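PDB 5H28: oxysterol-binding protein homolog 1 from Saccharomyces cerevisiae, which transfers sterols and other lipids between membranes without vesicles, and is targeted to the nucleus-vacuole junction by the ankyrin-repeat domain described here. Local coordinates for residues G16-L21 with K58-H63; A52-I57 with R98-A103; Q39-M44 with L73-D78; L43-A48 with N87-I92. One frame throughout, in Å; residues are numbered along the deposited sequence.

Overall arrangement
All four contacts lie in the N-terminal part of this ankyrin-repeat domain. Interaction 1 comes first along the chain: 16-21, at the start of helix 18-28, pairs with 58-63 in helix 54-64. Before that loop is closed, three others open. Interaction 3 (39-44 with 73-78) and interaction 4 (43-48 with 87-92) start from overlapping segments that share Leu43 and Met44, and interaction 2 (52-57 with 98-103) follows. The loops close in the order 1, 3, 4, 2, and every pair crosses except 3 and 4, which start from the same stretch. Interactions 2 and 4 join the first two predicted repeats side by side, interaction 3 anchors the linking loop, and interaction 1 attaches the N-terminal helices.

Interaction 1: residues G16-L21 with K58-H63; sequences GSFPNL and KEIVHH
Phe18, which directly follows the N-cap residue Ser17 and opens helix 18-28, inserts its ring against Glu59 and His63 of helix 54-64. The cap itself is a bond from Asn20 N to Ser17 OG (3.2 Å), which secures the first turn from which Phe18 projects. With CG anti to the backbone N (chi1 -177°), the phenyl group leaves its helix toward the other one. Glu59 CB sits over the centre of one ring face, 3.3 Å from the Phe18 centroid, a close CH-pi contact. The far end of the ring meets His63 tip to tip: Phe18 CE2 stands 3.4 Å from His63 CE1, over the imidazole face but displaced toward its rim, with the two planes at an oblique 47°. The imidazole is steadied within its own helix, since His63 ND1 donates to Glu59 O (2.8 Å). That oxygen also accepts from His63 N, the two donors arriving from opposite faces of the carbonyl plane. Further on, Leu21 CD2 touches Ile60 CD1 at 4.0 Å, the side chains crossing at about a right angle. The contact joins the helices ahead of the first predicted ankyrin repeat to that repeat, which holds 58-63. Around it, Leu21 also packs on Leu9 and Leu13 of helix 2-15, Trp64 adds its ring beside Phe18, and helix 54-64 touches helix 44-51 through Ile60 on Ala48.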
loop_
_atom_site.group_PDB
_atom_site.type_symbol
_atom_site.label_atom_id
_atom_site.label_comp_id
_atom_site.label_asym_id
_atom_site.label_seq_id
_atom_site.Cartn_x
_atom_site.Cartn_y
_atom_site.Cartn_z
ATOM N N GLY A 16 16.311 -24.567 -11.661
ATOM C CA GLY A 16 16.437 -23.265 -12.295
ATOM C C GLY A 16 15.951 -22.974 -13.705
ATOM O O GLY A 16 16.345 -21.958 -14.276
ATOM N N SER A 17 15.114 -23.828 -14.280
ATOM C CA SER A 17 14.605 -23.579 -15.628
ATOM C C SER A 17 13.148 -23.129 -15.591
ATOM O O SER A 17 12.276 -23.885 -15.164
ATOM C CB SER A 17 14.716 -24.843 -16.483
ATOM O OG SER A 17 13.995 -24.698 -17.696
ATOM N N PHE A 18 12.869 -21.906 -16.036
ATOM C CA PHE A 18 11.483 -21.457 -16.028
ATOM C C PHE A 18 10.639 -22.253 -17.021
ATOM O O PHE A 18 9.524 -22.655 -16.702
ATOM C CB PHE A 18 11.357 -19.964 -16.340
ATOM C CG PHE A 18 9.942 -19.464 -16.266
ATOM C CD1 PHE A 18 9.272 -19.420 -15.046
ATOM C CD2 PHE A 18 9.259 -19.094 -17.419
ATOM C CE1 PHE A 18 7.936 -19.019 -14.979
ATOM C CE2 PHE A 18 7.928 -18.694 -17.360
ATOM C CZ PHE A 18 7.267 -18.655 -16.141
ATOM N N PRO A 19 11.148 -22.485 -18.245
ATOM C CA PRO A 19 10.345 -23.254 -19.200
ATOM C C PRO A 19 9.915 -24.604 -18.619
ATOM O O PRO A 19 8.777 -25.040 -18.804
ATOM C CB PRO A 19 11.285 -23.400 -20.392
ATOM C CG PRO A 19 12.034 -22.113 -20.366
ATOM C CD PRO A 19 12.358 -21.948 -18.892
ATOM N N ASN A 20 10.831 -25.256 -17.908
ATOM C CA ASN A 20 10.545 -26.548 -17.288
ATOM C C ASN A 20 9.496 -26.407 -16.183
ATOM O O ASN A 20 8.606 -27.246 -16.044
ATOM C CB ASN A 20 11.833 -27.146 -16.718
ATOM C CG ASN A 20 11.599 -28.446 -15.976
ATOM O OD1 ASN A 20 11.187 -29.449 -16.562
ATOM N ND2 ASN A 20 11.866 -28.435 -14.675
ATOM N N LEU A 21 9.611 -25.340 -15.395
ATOM C CA LEU A 21 8.666 -25.078 -14.315
ATOM C C LEU A 21 7.267 -24.858 -14.889
ATOM O O LEU A 21 6.285 -25.408 -14.395
ATOM C CB LEU A 21 9.096 -23.834 -13.529
ATOM C CG LEU A 21 8.099 -23.322 -12.485
ATOM C CD1 LEU A 21 7.977 -24.326 -11.351
ATOM C CD2 LEU A 21 8.554 -21.971 -11.952
ATOM N N LYS A 58 12.047 -13.723 -11.553
ATOM C CA LYS A 58 11.503 -12.676 -12.398
ATOM C C LYS A 58 10.381 -13.187 -13.296
ATOM O O LYS A 58 9.351 -12.528 -13.443
ATOM C CB LYS A 58 12.590 -12.057 -13.270
ATOM C CG LYS A 58 12.038 -10.990 -14.171
ATOM C CD LYS A 58 13.030 -10.497 -15.184
ATOM C CE LYS A 58 12.325 -9.650 -16.225
ATOM N NZ LYS A 58 13.196 -9.284 -17.343
ATOM N N GLU A 59 10.582 -14.349 -13.909
ATOM C CA GLU A 59 9.565 -14.913 -14.787
ATOM C C GLU A 59 8.279 -15.218 -14.024
ATOM O O GLU A 59 7.185 -14.994 -14.533
ATOM C CB GLU A 59 10.069 -16.192 -15.460
ATOM C CG GLU A 59 11.235 -16.001 -16.424
ATOM C CD GLU A 59 10.925 -15.047 -17.561
ATOM O OE1 GLU A 59 9.789 -15.064 -18.074
ATOM O OE2 GLU A 59 11.835 -14.290 -17.954
ATOM N N ILE A 60 8.409 -15.735 -12.806
ATOM C CA ILE A 60 7.237 -16.047 -11.999
ATOM C C ILE A 60 6.424 -14.779 -11.744
ATOM O O ILE A 60 5.208 -14.757 -11.923
ATOM C CB ILE A 60 7.651 -16.661 -10.641
ATOM C CG1 ILE A 60 8.167 -18.086 -10.851
ATOM C CG2 ILE A 60 6.470 -16.661 -9.678
ATOM C CD1 ILE A 60 8.761 -18.705 -9.598
ATOM N N VAL A 61 7.108 -13.714 -11.341
ATOM C CA VAL A 61 6.438 -12.456 -11.054
ATOM C C VAL A 61 5.822 -11.798 -12.286
ATOM O O VAL A 61 4.671 -11.361 -12.250
ATOM C CB VAL A 61 7.407 -11.465 -10.364
ATOM C CG1 VAL A 61 6.773 -10.087 -10.269
ATOM C CG2 VAL A 61 7.756 -11.975 -8.968
ATOM N N HIS A 62 6.571 -11.736 -13.380
ATOM C CA HIS A 62 6.051 -11.106 -14.586
ATOM C C HIS A 62 4.943 -11.898 -15.265
ATOM O O HIS A 62 4.093 -11.322 -15.944
ATOM C CB HIS A 62 7.187 -10.833 -15.571
ATOM C CG HIS A 62 8.092 -9.718 -15.145
ATOM N ND1 HIS A 62 7.626 -8.456 -14.843
ATOM C CD2 HIS A 62 9.431 -9.674 -14.972
ATOM C CE1 HIS A 62 8.643 -7.684 -14.500
ATOM N NE2 HIS A 62 9.749 -8.400 -14.570
ATOM N N HIS A 63 4.939 -13.212 -15.070
ATOM C CA HIS A 63 3.917 -14.064 -15.675
ATOM C C HIS A 63 2.618 -14.176 -14.890
ATOM O O HIS A 63 1.532 -14.098 -15.465
ATOM C CB HIS A 63 4.428 -15.498 -15.862
ATOM C CG HIS A 63 5.205 -15.718 -17.122
ATOM N ND1 HIS A 63 6.507 -15.296 -17.280
ATOM C CD2 HIS A 63 4.861 -16.322 -18.284
ATOM C CE1 HIS A 63 6.933 -15.632 -18.485
ATOM N NE2 HIS A 63 5.954 -16.256 -19.114
#

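Interaction 2: residues A52-I57 with R98-A103; sequences APMAVI and RGDIVA
Arg98 leaves its backbone with CG anti to the carbonyl carbon and beside the backbone N (chi1 -63°), and a bend at chi3 (69°) turns NE back. The guanidinium beyond it meets Ala52 O. This is the stacking of neighbouring ankyrin repeats: segment 52-57 belongs to the first predicted repeat and leads into helix 54-64, whereas 98-103 belongs to the second and leads into helix 99-106. The arginine grips a single carbonyl oxygen end-on with two nitrogens, Arg98 NH1 at 2.8 Å and Arg98 NH2 at 2.9 Å from Ala52 O. The oxygen lies in the guanidinium plane and both donors lie in the carbonyl plane, so that two N-H groups converge on one acceptor. Ala52 is the first residue to depart from the helical conformation after helix 44-51, and Arg98 NH1 bonds in addition to Val49 O of that helix. One cationic side chain of the second repeat thus gathers two carbonyls at the helix end of the first, where its charge would be expected to complement the helix dipole.

Packing adjoins the polar grip. Ile57 meets Arg98 tip to tip, Ile57 CD1 being 3.7 Å from Arg98 NH1, and Ile57 also rests on Ala48. Met54 reaches Asp100, again tip to tip. Its chain bends at chi2 and chi3, and the chi3 bend sets the methyl against Asp100, with Met54 CE 3.6 Å from Asp100 CB and 3.4 Å from Asp100 O.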
loop_
_atom_site.group_PDB
_atom_site.type_symbol
_atom_site.label_atom_id
_atom_site.label_comp_id
_atom_site.label_asym_id
_atom_site.label_seq_id
_atom_site.Cartn_x
_atom_site.Cartn_y
_atom_site.Cartn_z
ATOM N N ALA A 52 15.537 -20.615 -6.020
ATOM C CA ALA A 52 15.691 -20.366 -7.451
ATOM C C ALA A 52 16.542 -19.185 -7.903
ATOM O O ALA A 52 16.765 -18.238 -7.154
ATOM C CB ALA A 52 14.301 -20.259 -8.087
ATOM N N PRO A 53 17.038 -19.243 -9.153
ATOM C CA PRO A 53 17.860 -18.180 -9.733
ATOM C C PRO A 53 16.982 -16.957 -9.989
ATOM O O PRO A 53 15.764 -17.075 -10.134
ATOM C CB PRO A 53 18.357 -18.792 -11.043
ATOM C CG PRO A 53 18.343 -20.259 -10.769
ATOM C CD PRO A 53 17.047 -20.434 -10.018
ATOM N N MET A 54 17.607 -15.789 -10.042
ATOM C CA MET A 54 16.895 -14.544 -10.291
ATOM C C MET A 54 16.009 -14.618 -11.535
ATOM O O MET A 54 14.880 -14.120 -11.533
ATOM C CB MET A 54 17.906 -13.402 -10.443
ATOM C CG MET A 54 17.326 -12.108 -11.000
ATOM S SD MET A 54 16.128 -11.332 -9.914
ATOM C CE MET A 54 17.089 -9.945 -9.295
ATOM N N ALA A 55 16.523 -15.231 -12.598
ATOM C CA ALA A 55 15.770 -15.347 -13.842
ATOM C C ALA A 55 14.410 -16.002 -13.622
ATOM O O ALA A 55 13.401 -15.559 -14.174
ATOM C CB ALA A 55 16.575 -16.141 -14.869
ATOM N N VAL A 56 14.388 -17.055 -12.810
ATOM C CA VAL A 56 13.151 -17.771 -12.520
ATOM C C VAL A 56 12.206 -16.922 -11.675
ATOM O O VAL A 56 11.004 -16.867 -11.938
ATOM C CB VAL A 56 13.448 -19.103 -11.803
ATOM C CG1 VAL A 56 12.154 -19.752 -11.325
ATOM C CG2 VAL A 56 14.179 -20.034 -12.760
ATOM N N ILE A 57 12.742 -16.267 -10.654
ATOM C CA ILE A 57 11.920 -15.415 -9.810
ATOM C C ILE A 57 11.271 -14.318 -10.654
ATOM O O ILE A 57 10.080 -14.023 -10.507
ATOM C CB ILE A 57 12.770 -14.805 -8.678
ATOM C CG1 ILE A 57 13.182 -15.928 -7.723
ATOM C CG2 ILE A 57 11.996 -13.703 -7.952
ATOM C CD1 ILE A 57 14.292 -15.562 -6.786
ATOM N N ARG A 98 19.255 -11.902 -0.009
ATOM C CA ARG A 98 19.215 -11.888 -1.465
ATOM C C ARG A 98 18.840 -10.464 -1.861
ATOM O O ARG A 98 17.679 -10.152 -2.135
ATOM C CB ARG A 98 18.209 -12.915 -1.991
ATOM C CG ARG A 98 18.593 -14.351 -1.630
ATOM C CD ARG A 98 17.854 -15.383 -2.476
ATOM N NE ARG A 98 18.300 -15.346 -3.865
ATOM C CZ ARG A 98 17.840 -16.139 -4.829
ATOM N NH1 ARG A 98 16.908 -17.050 -4.568
ATOM N NH2 ARG A 98 18.313 -16.016 -6.063
ATOM N N GLY A 99 19.858 -9.605 -1.863
ATOM C CA GLY A 99 19.683 -8.196 -2.167
ATOM C C GLY A 99 19.066 -7.875 -3.509
ATOM O O GLY A 99 18.290 -6.922 -3.622
ATOM N N ASP A 100 19.410 -8.649 -4.530
ATOM C CA ASP A 100 18.854 -8.406 -5.850
ATOM C C ASP A 100 17.359 -8.708 -5.895
ATOM O O ASP A 100 16.605 -8.012 -6.570
ATOM C CB ASP A 100 19.630 -9.197 -6.918
ATOM C CG ASP A 100 19.694 -10.690 -6.639
ATOM O OD1 ASP A 100 19.514 -11.117 -5.477
ATOM O OD2 ASP A 100 19.954 -11.444 -7.599
ATOM N N ILE A 101 16.922 -9.724 -5.155
ATOM C CA ILE A 101 15.504 -10.072 -5.118
ATOM C C ILE A 101 14.759 -8.988 -4.342
ATOM O O ILE A 101 13.648 -8.594 -4.704
ATOM C CB ILE A 101 15.264 -11.423 -4.415
ATOM C CG1 ILE A 101 15.998 -12.540 -5.151
ATOM C CG2 ILE A 101 13.776 -11.730 -4.361
ATOM C CD1 ILE A 101 15.757 -13.887 -4.522
ATOM N N VAL A 102 15.372 -8.518 -3.261
ATOM C CA VAL A 102 14.777 -7.464 -2.456
ATOM C C VAL A 102 14.552 -6.219 -3.314
ATOM O O VAL A 102 13.463 -5.651 -3.319
ATOM C CB VAL A 102 15.687 -7.098 -1.257
ATOM C CG1 VAL A 102 15.175 -5.846 -0.560
ATOM C CG2 VAL A 102 15.731 -8.253 -0.265
ATOM N N ALA A 103 15.582 -5.797 -4.044
ATOM C CA ALA A 103 15.467 -4.616 -4.885
ATOM C C ALA A 103 14.411 -4.799 -5.970
ATOM O O ALA A 103 13.638 -3.880 -6.254
ATOM C CB ALA A 103 16.814 -4.287 -5.512
#

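Interaction 3: residues Q39-M44 with L73-D78; sequences QVLHLM and LNIHLD
Asp78 N donates to water W1 at 2.9 Å, and that water reaches back weakly to His42 O, 3.4 Å away, bridging the two segments. Water W2 makes a second link, lying 2.8 Å from Asp78 O and in equally long, weak contact with His42 O. The bridge sits at one edge of an ankyrin-repeat contact, in which residues of helix 35-42 and the turn into helix 44-51 pack against the long loop that follows helix 54-64. No direct hydrogen bond joins the segments; the rest is apolar.

Leu41 is the centre of that packing. Its CD1 presses on Ile75, with Leu41 CD1 and Ile75 CD1 a tight 3.5 Å apart and the side chains crossing at about a right angle. Both branches of Leu41 also lie against Leu73, CD1 and CD2 each 4.1 Å from Leu73 CD1, the two leucines sliding past each other in opposite directions. His42 CE1 comes near Ile75 CG2, which sits obliquely to the ring, while His42 ND1 is engaged by Gln38 O one turn back in its own helix.

Trp64 of helix 54-64 joins the cluster, touching Met44, Leu73 and Leu77, and its backbone bonds to that of Leu77. Leu77 divides its branches. Its CD2 packs at 3.6 Å on Leu41 O, the same oxygen that accepts from Met44 N within the turn. The bend at chi3 (58°) of Met44 sets its methyl against the other branch, Met44 CE lying 3.7 Å from Leu77 CD1.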
loop_
_atom_site.group_PDB
_atom_site.type_symbol
_atom_site.label_atom_id
_atom_site.label_comp_id
_atom_site.label_asym_id
_atom_site.label_seq_id
_atom_site.Cartn_x
_atom_site.Cartn_y
_atom_site.Cartn_z
ATOM N N GLN A 39 -2.881 -24.329 -2.400
ATOM C CA GLN A 39 -2.072 -23.934 -1.261
ATOM C C GLN A 39 -0.578 -23.891 -1.551
ATOM O O GLN A 39 0.117 -22.984 -1.091
ATOM C CB GLN A 39 -2.366 -24.852 -0.078
ATOM C CG GLN A 39 -3.756 -24.622 0.497
ATOM C CD GLN A 39 -4.147 -25.646 1.536
ATOM O OE1 GLN A 39 -3.419 -25.881 2.496
ATOM N NE2 GLN A 39 -5.314 -26.252 1.356
ATOM N N VAL A 40 -0.081 -24.863 -2.309
ATOM C CA VAL A 40 1.338 -24.890 -2.637
ATOM C C VAL A 40 1.683 -23.802 -3.651
ATOM O O VAL A 40 2.744 -23.183 -3.560
ATOM C CB VAL A 40 1.756 -26.275 -3.177
ATOM C CG1 VAL A 40 3.193 -26.235 -3.696
ATOM C CG2 VAL A 40 1.644 -27.306 -2.062
ATOM N N LEU A 41 0.793 -23.566 -4.615
ATOM C CA LEU A 41 1.026 -22.527 -5.616
ATOM C C LEU A 41 1.091 -21.154 -4.953
ATOM O O LEU A 41 1.880 -20.306 -5.365
ATOM C CB LEU A 41 -0.072 -22.544 -6.686
ATOM C CG LEU A 41 -0.014 -23.689 -7.699
ATOM C CD1 LEU A 41 -1.238 -23.627 -8.601
ATOM C CD2 LEU A 41 1.263 -23.595 -8.523
ATOM N N HIS A 42 0.267 -20.933 -3.929
ATOM C CA HIS A 42 0.271 -19.657 -3.214
ATOM C C HIS A 42 1.613 -19.395 -2.527
ATOM O O HIS A 42 1.959 -18.249 -2.251
ATOM C CB HIS A 42 -0.839 -19.616 -2.155
ATOM C CG HIS A 42 -2.162 -19.149 -2.679
ATOM N ND1 HIS A 42 -2.981 -19.944 -3.449
ATOM C CD2 HIS A 42 -2.796 -17.959 -2.557
ATOM C CE1 HIS A 42 -4.064 -19.263 -3.783
ATOM N NE2 HIS A 42 -3.977 -18.056 -3.254
ATOM N N LEU A 43 2.364 -20.454 -2.246
ATOM C CA LEU A 43 3.661 -20.301 -1.592
ATOM C C LEU A 43 4.825 -20.448 -2.563
ATOM O O LEU A 43 5.983 -20.439 -2.157
ATOM C CB LEU A 43 3.810 -21.323 -0.460
ATOM C CG LEU A 43 2.883 -21.119 0.741
ATOM C CD1 LEU A 43 2.966 -22.326 1.660
ATOM C CD2 LEU A 43 3.267 -19.851 1.486
ATOM N N MET A 44 4.521 -20.565 -3.853
ATOM C CA MET A 44 5.573 -20.734 -4.844
ATOM C C MET A 44 6.612 -19.620 -4.856
ATOM O O MET A 44 7.808 -19.892 -4.966
ATOM C CB MET A 44 4.969 -20.901 -6.238
ATOM C CG MET A 44 6.016 -21.022 -7.346
ATOM S SD MET A 44 5.331 -21.643 -8.894
ATOM C CE MET A 44 4.062 -20.424 -9.212
ATOM N N LEU A 73 -2.116 -20.555 -15.500
ATOM C CA LEU A 73 -2.085 -20.830 -14.066
ATOM C C LEU A 73 -3.442 -20.558 -13.432
ATOM O O LEU A 73 -3.837 -21.225 -12.477
ATOM C CB LEU A 73 -1.017 -19.968 -13.383
ATOM C CG LEU A 73 -0.649 -20.394 -11.958
ATOM C CD1 LEU A 73 0.106 -21.714 -12.017
ATOM C CD2 LEU A 73 0.201 -19.328 -11.284
ATOM N N ASN A 74 -4.149 -19.571 -13.976
ATOM C CA ASN A 74 -5.468 -19.189 -13.487
ATOM C C ASN A 74 -5.502 -18.841 -12.007
ATOM O O ASN A 74 -6.460 -19.150 -11.295
ATOM C CB ASN A 74 -6.486 -20.286 -13.795
ATOM C CG ASN A 74 -6.792 -20.379 -15.273
ATOM O OD1 ASN A 74 -6.974 -19.359 -15.939
ATOM N ND2 ASN A 74 -6.855 -21.596 -15.794
ATOM N N ILE A 75 -4.438 -18.192 -11.559
ATOM C CA ILE A 75 -4.309 -17.744 -10.183
ATOM C C ILE A 75 -3.402 -16.533 -10.231
ATOM O O ILE A 75 -2.342 -16.578 -10.853
ATOM C CB ILE A 75 -3.607 -18.777 -9.275
ATOM C CG1 ILE A 75 -4.368 -20.099 -9.265
ATOM C CG2 ILE A 75 -3.503 -18.222 -7.860
ATOM C CD1 ILE A 75 -3.690 -21.173 -8.433
ATOM N N HIS A 76 -3.813 -15.443 -9.603
ATOM C CA HIS A 76 -2.947 -14.282 -9.573
ATOM C C HIS A 76 -2.196 -14.303 -8.258
ATOM O O HIS A 76 -2.754 -14.028 -7.193
ATOM C CB HIS A 76 -3.746 -12.992 -9.742
ATOM C CG HIS A 76 -4.172 -12.747 -11.156
ATOM N ND1 HIS A 76 -5.457 -12.977 -11.600
ATOM C CD2 HIS A 76 -3.463 -12.360 -12.241
ATOM C CE1 HIS A 76 -5.519 -12.741 -12.898
ATOM N NE2 HIS A 76 -4.323 -12.365 -13.312
ATOM N N LEU A 77 -0.921 -14.667 -8.348
ATOM C CA LEU A 77 -0.067 -14.750 -7.178
ATOM C C LEU A 77 0.041 -13.398 -6.500
ATOM O O LEU A 77 0.165 -12.360 -7.157
ATOM C CB LEU A 77 1.320 -15.256 -7.577
ATOM C CG LEU A 77 1.314 -16.610 -8.294
ATOM C CD1 LEU A 77 2.743 -17.034 -8.580
ATOM C CD2 LEU A 77 0.602 -17.659 -7.438
ATOM N N ASP A 78 -0.030 -13.426 -5.176
ATOM C CA ASP A 78 0.050 -12.227 -4.360
ATOM C C ASP A 78 1.512 -11.982 -4.014
ATOM O O ASP A 78 2.155 -12.808 -3.366
ATOM C CB ASP A 78 -0.764 -12.431 -3.080
ATOM C CG ASP A 78 -0.898 -11.163 -2.262
ATOM O OD1 ASP A 78 -0.180 -10.180 -2.545
ATOM O OD2 ASP A 78 -1.723 -11.159 -1.326
HETATM O O HOH W 1 -0.047 -15.962 -3.822
HETATM O O HOH W 2 2.753 -15.478 -3.961
#

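Interaction 4: residues L43-A48 with N87-I92; sequences LMLHYA and NTPLHI
His46 NE2 donates to Asn87 O at 2.8 Å in an almost straight bond (174°), the one hydrogen bond between the segments. It illustrates how ankyrin repeats are tethered: the histidine near the start of one helix reaches the backbone ahead of the equivalent helix in the next predicted repeat. The acceptor lies in the imidazole plane, although the donor stands well above the carbonyl plane. His91, the histidine of the ankyrin signature Thr88-Pro89-Leu90-His91, repeats the gesture one step on, its NE2 bonding to Leu121 O.

Within the second segment the polar contacts shape that signature turn. Thr88 OG1 accepts from His91 N as an N-cap, and shares a further hydrogen bond with His91 ND1 (2.8 Å).

Contacts with the ring and apolar ones complete the joint. Pro89 CG lies over one face of the His46 ring, 3.9 Å from its centroid, while Leu43 CD2 covers part of the opposite face, so the imidazole is sandwiched. Ile92 crosses it at about a right angle, with CG1 near His46 CD2. Leu45 crosses the proline, also at about a right angle, and Leu45 CD2 touches Pro89 CG at 3.8 Å.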
loop_
_atom_site.group_PDB
_atom_site.type_symbol
_atom_site.label_atom_id
_atom_site.label_comp_id
_atom_site.label_asym_id
_atom_site.label_seq_id
_atom_site.Cartn_x
_atom_site.Cartn_y
_atom_site.Cartn_z
ATOM N N LEU A 43 2.364 -20.454 -2.246
ATOM C CA LEU A 43 3.661 -20.301 -1.592
ATOM C C LEU A 43 4.825 -20.448 -2.563
ATOM O O LEU A 43 5.983 -20.439 -2.157
ATOM C CB LEU A 43 3.810 -21.323 -0.460
ATOM C CG LEU A 43 2.883 -21.119 0.741
ATOM C CD1 LEU A 43 2.966 -22.326 1.660
ATOM C CD2 LEU A 43 3.267 -19.851 1.486
ATOM N N MET A 44 4.521 -20.565 -3.853
ATOM C CA MET A 44 5.573 -20.734 -4.844
ATOM C C MET A 44 6.612 -19.620 -4.856
ATOM O O MET A 44 7.808 -19.892 -4.966
ATOM C CB MET A 44 4.969 -20.901 -6.238
ATOM C CG MET A 44 6.016 -21.022 -7.346
ATOM S SD MET A 44 5.331 -21.643 -8.894
ATOM C CE MET A 44 4.062 -20.424 -9.212
ATOM N N LEU A 45 6.174 -18.370 -4.740
ATOM C CA LEU A 45 7.126 -17.267 -4.742
ATOM C C LEU A 45 8.033 -17.337 -3.512
ATOM O O LEU A 45 9.217 -17.006 -3.597
ATOM C CB LEU A 45 6.401 -15.920 -4.810
ATOM C CG LEU A 45 7.309 -14.699 -4.998
ATOM C CD1 LEU A 45 8.205 -14.896 -6.215
ATOM C CD2 LEU A 45 6.450 -13.452 -5.160
ATOM N N HIS A 46 7.487 -17.770 -2.375
ATOM C CA HIS A 46 8.293 -17.912 -1.165
ATOM C C HIS A 46 9.389 -18.937 -1.432
ATOM O O HIS A 46 10.565 -18.702 -1.153
ATOM C CB HIS A 46 7.455 -18.431 0.011
ATOM C CG HIS A 46 6.615 -17.389 0.678
ATOM N ND1 HIS A 46 5.479 -16.859 0.103
ATOM C CD2 HIS A 46 6.729 -16.802 1.893
ATOM C CE1 HIS A 46 4.932 -15.993 0.936
ATOM N NE2 HIS A 46 5.671 -15.939 2.031
ATOM N N TYR A 47 8.991 -20.085 -1.965
ATOM C CA TYR A 47 9.950 -21.142 -2.238
ATOM C C TYR A 47 10.964 -20.748 -3.301
ATOM O O TYR A 47 12.127 -21.135 -3.223
ATOM C CB TYR A 47 9.223 -22.430 -2.642
ATOM C CG TYR A 47 8.365 -23.001 -1.533
ATOM C CD1 TYR A 47 8.869 -23.138 -0.241
ATOM C CD2 TYR A 47 7.051 -23.398 -1.772
ATOM C CE1 TYR A 47 8.086 -23.653 0.789
ATOM C CE2 TYR A 47 6.257 -23.916 -0.744
ATOM C CZ TYR A 47 6.784 -24.038 0.530
ATOM O OH TYR A 47 6.010 -24.542 1.553
ATOM N N ALA A 48 10.534 -19.971 -4.288
ATOM C CA ALA A 48 11.444 -19.544 -5.340
ATOM C C ALA A 48 12.494 -18.606 -4.767
ATOM O O ALA A 48 13.665 -18.685 -5.129
ATOM C CB ALA A 48 10.677 -18.856 -6.452
ATOM N N ASN A 87 5.182 -14.150 7.223
ATOM C CA ASN A 87 6.231 -13.647 6.340
ATOM C C ASN A 87 5.812 -13.587 4.882
ATOM O O ASN A 87 5.122 -14.474 4.382
ATOM C CB ASN A 87 7.493 -14.510 6.427
ATOM C CG ASN A 87 8.237 -14.326 7.727
ATOM O OD1 ASN A 87 8.382 -13.209 8.216
ATOM N ND2 ASN A 87 8.729 -15.429 8.289
ATOM N N THR A 88 6.263 -12.535 4.209
ATOM C CA THR A 88 5.998 -12.329 2.789
ATOM C C THR A 88 7.280 -12.723 2.065
ATOM O O THR A 88 8.302 -12.976 2.703
ATOM C CB THR A 88 5.758 -10.848 2.474
ATOM O OG1 THR A 88 6.951 -10.108 2.777
ATOM C CG2 THR A 88 4.606 -10.302 3.293
ATOM N N PRO A 89 7.240 -12.792 0.725
ATOM C CA PRO A 89 8.452 -13.150 -0.013
ATOM C C PRO A 89 9.574 -12.155 0.285
ATOM O O PRO A 89 10.745 -12.529 0.328
ATOM C CB PRO A 89 7.987 -13.101 -1.464
ATOM C CG PRO A 89 6.572 -13.612 -1.349
ATOM C CD PRO A 89 6.057 -12.839 -0.153
ATOM N N LEU A 90 9.205 -10.894 0.497
ATOM C CA LEU A 90 10.184 -9.852 0.802
ATOM C C LEU A 90 10.859 -10.132 2.147
ATOM O O LEU A 90 12.059 -9.905 2.293
ATOM C CB LEU A 90 9.510 -8.478 0.823
ATOM C CG LEU A 90 10.428 -7.265 0.999
ATOM C CD1 LEU A 90 11.378 -7.134 -0.188
ATOM C CD2 LEU A 90 9.575 -6.011 1.138
ATOM N N HIS A 91 10.099 -10.622 3.127
ATOM C CA HIS A 91 10.679 -10.951 4.431
ATOM C C HIS A 91 11.722 -12.048 4.256
ATOM O O HIS A 91 12.810 -11.993 4.832
ATOM C CB HIS A 91 9.628 -11.496 5.404
ATOM C CG HIS A 91 8.765 -10.452 6.043
ATOM N ND1 HIS A 91 7.616 -9.975 5.453
ATOM C CD2 HIS A 91 8.846 -9.848 7.253
ATOM C CE1 HIS A 91 7.021 -9.127 6.274
ATOM N NE2 HIS A 91 7.746 -9.034 7.374
ATOM N N ILE A 92 11.368 -13.059 3.469
ATOM C CA ILE A 92 12.256 -14.183 3.227
ATOM C C ILE A 92 13.510 -13.746 2.475
ATOM O O ILE A 92 14.620 -14.145 2.819
ATOM C CB ILE A 92 11.524 -15.298 2.426
ATOM C CG1 ILE A 92 10.259 -15.743 3.174
ATOM C CG2 ILE A 92 12.459 -16.476 2.187
ATOM C CD1 ILE A 92 10.483 -16.291 4.572
#